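PDB 6JQS: DNA-binding response regulator from Paenisporosarcina sp. TG-14, which probably binds DNA through a LuxR-type helix-turn-helix domain and probably regulates transcription during sporulation. Local coordinates for residues E18-L22 against I32-L36. Numbering follows the deposited sequence.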
ATOM      1  N   GLU A  18       4.717   1.755  -3.473  1.00 39.17           N
ATOM      2  CA  GLU A  18       4.728   0.666  -4.482  1.00 36.74           C
ATOM      3  C   GLU A  18       3.793  -0.455  -4.043  1.00 34.74           C
ATOM      4  O   GLU A  18       3.209  -1.096  -4.916  1.00 32.78           O
ATOM      5  CB  GLU A  18       6.071  -0.039  -4.665  1.00 39.23           C
ATOM      6  CG  GLU A  18       7.184   0.782  -5.289  1.00 49.56           C
ATOM      7  CD  GLU A  18       8.496   0.006  -5.173  1.00 59.66           C
ATOM      8  OE1 GLU A  18       9.340   0.374  -4.325  1.00 53.38           O
ATOM      9  OE2 GLU A  18       8.645  -1.001  -5.904  1.00 63.80           O
ATOM     10  N   ILE A  19       3.768  -0.804  -2.759  1.00 33.89           N
ATOM     11  CA  ILE A  19       2.817  -1.848  -2.294  1.00 29.56           C
ATOM     12  C   ILE A  19       1.357  -1.450  -2.607  1.00 27.66           C
ATOM     13  O   ILE A  19       0.570  -2.328  -3.074  1.00 34.18           O
ATOM     14  CB  ILE A  19       3.022  -2.166  -0.807  1.00 31.10           C
ATOM     15  CG1 ILE A  19       4.348  -2.894  -0.580  1.00 29.38           C
ATOM     16  CG2 ILE A  19       1.812  -2.947  -0.297  1.00 28.98           C
ATOM     17  CD1 ILE A  19       4.819  -2.878   0.890  1.00 28.81           C
ATOM     18  N   PHE A  20       0.944  -0.243  -2.253  1.00 32.06           N
ATOM     19  CA  PHE A  20      -0.448   0.217  -2.448  1.00 29.14           C
ATOM     20  C   PHE A  20      -0.732   0.380  -3.955  1.00 34.12           C
ATOM     21  O   PHE A  20      -1.893   0.133  -4.327  1.00 32.63           O
ATOM     22  CB  PHE A  20      -0.745   1.482  -1.653  1.00 27.28           C
ATOM     23  CG  PHE A  20      -1.044   1.214  -0.203  1.00 25.21           C
ATOM     24  CD1 PHE A  20      -2.326   0.900   0.182  1.00 27.78           C
ATOM     25  CD2 PHE A  20      -0.034   1.079   0.734  1.00 31.73           C
ATOM     26  CE1 PHE A  20      -2.619   0.505   1.480  1.00 27.90           C
ATOM     27  CE2 PHE A  20      -0.338   0.719   2.051  1.00 28.62           C
ATOM     28  CZ  PHE A  20      -1.624   0.431   2.407  1.00 28.16           C
ATOM     29  N   GLN A  21       0.223   0.831  -4.777  1.00 33.03           N
ATOM     30  CA  GLN A  21      -0.010   0.884  -6.262  1.00 33.72           C
ATOM     31  C   GLN A  21      -0.308  -0.522  -6.795  1.00 36.16           C
ATOM     32  O   GLN A  21      -1.142  -0.660  -7.678  1.00 33.43           O
ATOM     33  CB  GLN A  21       1.173   1.528  -6.999  1.00 33.07           C
ATOM     34  CG  GLN A  21       0.826   1.870  -8.445  1.00 39.15           C
ATOM     35  CD  GLN A  21      -0.329   2.855  -8.551  1.00 36.69           C
ATOM     36  OE1 GLN A  21      -0.188   4.046  -8.313  1.00 35.75           O
ATOM     37  NE2 GLN A  21      -1.521   2.341  -8.760  1.00 39.13           N
ATOM     38  N   LEU A  22       0.301  -1.575  -6.249  1.00 34.76           N
ATOM     39  CA  LEU A  22      -0.016  -2.955  -6.662  1.00 33.98           C
ATOM     40  C   LEU A  22      -1.347  -3.440  -6.111  1.00 35.27           C
ATOM     41  O   LEU A  22      -1.988  -4.232  -6.835  1.00 31.26           O
ATOM     42  CB  LEU A  22       1.140  -3.919  -6.308  1.00 39.18           C
ATOM     43  CG  LEU A  22       2.494  -3.569  -6.937  1.00 43.11           C
ATOM     44  CD1 LEU A  22       3.529  -4.654  -6.645  1.00 42.48           C
ATOM     45  CD2 LEU A  22       2.394  -3.372  -8.443  1.00 49.53           C
ATOM     46  N   ILE A  32       2.621  -9.483  -4.482  1.00 41.81           N
ATOM     47  CA  ILE A  32       3.383  -8.221  -4.225  1.00 40.39           C
ATOM     48  C   ILE A  32       4.780  -8.585  -3.668  1.00 40.98           C
ATOM     49  O   ILE A  32       5.806  -7.920  -4.007  1.00 37.69           O
ATOM     50  CB  ILE A  32       2.587  -7.298  -3.272  1.00 37.95           C
ATOM     51  CG1 ILE A  32       1.254  -6.838  -3.892  1.00 41.08           C
ATOM     52  CG2 ILE A  32       3.431  -6.108  -2.837  1.00 36.94           C
ATOM     53  CD1 ILE A  32       0.495  -5.808  -3.078  1.00 38.66           C
ATOM     54  N   SER A  33       4.820  -9.560  -2.771  1.00 37.24           N
ATOM     55  CA  SER A  33       6.064  -9.926  -2.049  1.00 43.98           C
ATOM     56  C   SER A  33       7.055 -10.518  -3.064  1.00 49.66           C
ATOM     57  O   SER A  33       8.220 -10.082  -3.069  1.00 52.45           O
ATOM     58  CB  SER A  33       5.751 -10.853  -0.924  1.00 42.07           C
ATOM     59  OG  SER A  33       5.244 -12.064  -1.406  1.00 43.46           O
ATOM     60  N   ILE A  34       6.562 -11.386  -3.955  1.00 55.11           N
ATOM     61  CA  ILE A  34       7.330 -11.940  -5.112  1.00 49.13           C
ATOM     62  C   ILE A  34       7.862 -10.768  -5.955  1.00 51.47           C
ATOM     63  O   ILE A  34       9.086 -10.619  -6.037  1.00 47.91           O
ATOM     64  CB  ILE A  34       6.475 -12.943  -5.908  1.00 52.89           C
ATOM     65  CG1 ILE A  34       6.219 -14.204  -5.075  1.00 48.61           C
ATOM     66  CG2 ILE A  34       7.110 -13.262  -7.253  1.00 60.11           C
ATOM     67  CD1 ILE A  34       5.273 -15.198  -5.706  1.00 53.51           C
ATOM     68  N   GLN A  35       6.997  -9.912  -6.500  1.00 45.86           N
ATOM     69  CA  GLN A  35       7.444  -8.810  -7.394  1.00 46.44           C
ATOM     70  C   GLN A  35       8.472  -7.899  -6.714  1.00 42.52           C
ATOM     71  O   GLN A  35       9.401  -7.486  -7.406  1.00 49.67           O
ATOM     72  CB  GLN A  35       6.280  -7.954  -7.877  1.00 47.89           C
ATOM     73  CG  GLN A  35       6.722  -6.984  -8.966  1.00 52.01           C
ATOM     74  CD  GLN A  35       5.552  -6.357  -9.676  1.00 59.31           C
ATOM     75  OE1 GLN A  35       4.507  -6.982  -9.859  1.00 65.54           O
ATOM     76  NE2 GLN A  35       5.717  -5.101 -10.053  1.00 56.69           N
ATOM     77  N   LEU A  36       8.298  -7.524  -5.436  1.00 45.18           N
ATOM     78  CA  LEU A  36       9.226  -6.564  -4.756  1.00 47.21           C
ATOM     79  C   LEU A  36      10.369  -7.311  -4.037  1.00 45.66           C
ATOM     80  O   LEU A  36      11.294  -6.650  -3.575  1.00 43.15           O
ATOM     81  CB  LEU A  36       8.444  -5.676  -3.788  1.00 52.88           C
ATOM     82  CG  LEU A  36       7.295  -4.859  -4.390  1.00 56.18           C
ATOM     83  CD1 LEU A  36       6.595  -4.066  -3.301  1.00 56.10           C
ATOM     84  CD2 LEU A  36       7.771  -3.916  -5.487  1.00 56.69           C
TER
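Four branched aliphatic side chains, I19 and L22 on one helix and I32 and L36 on the next, fill the gap between axes that pass 10.8 Å apart at 130°. I32 and L36 sit one turn apart, joined by the L36 N to I32 O backbone hydrogen bond at 2.9 Å, so both point toward helix 14-24. The m,t rotamer of I32 extends its CG1 arm across the gap: CD1 comes within 3.5 Å of the backbone I19 O, where a slim methyl fits against the main chain. Its other branch, CG2, meets I19 CG1 at 4.0 Å. L36, also m,t, holds its fork toward helix 14-24, with CD1 3.7 Å from I19 CG1. L22, m,t as well, suits the centre of the interface: a flexible, forked leucine sets CB 3.8 Å from I32 CG1 while its CD1 touches both Q35 CD (4.0 Å) and L36 CG (4.4 Å). Helices 29-36 and 40-54 form the helix-turn-helix, the latter being the probable DNA-recognition helix in the LuxR family; this contact packs the first of that pair against the helix before it. The apolar, branched I19 suits a buried spot where it can also touch H46 and I47 of helix 40-54, while F20 turns away to meet A62, I63 and L66 of helix 59-68. Polar residues suit the exposed border, where their ends can meet water beside leucine methyls: Q35, chi1 and chi2 both t, covers L22, and E18, chi1 m and chi2 t, brings OE2 to 3.1 Å from L36 CD2.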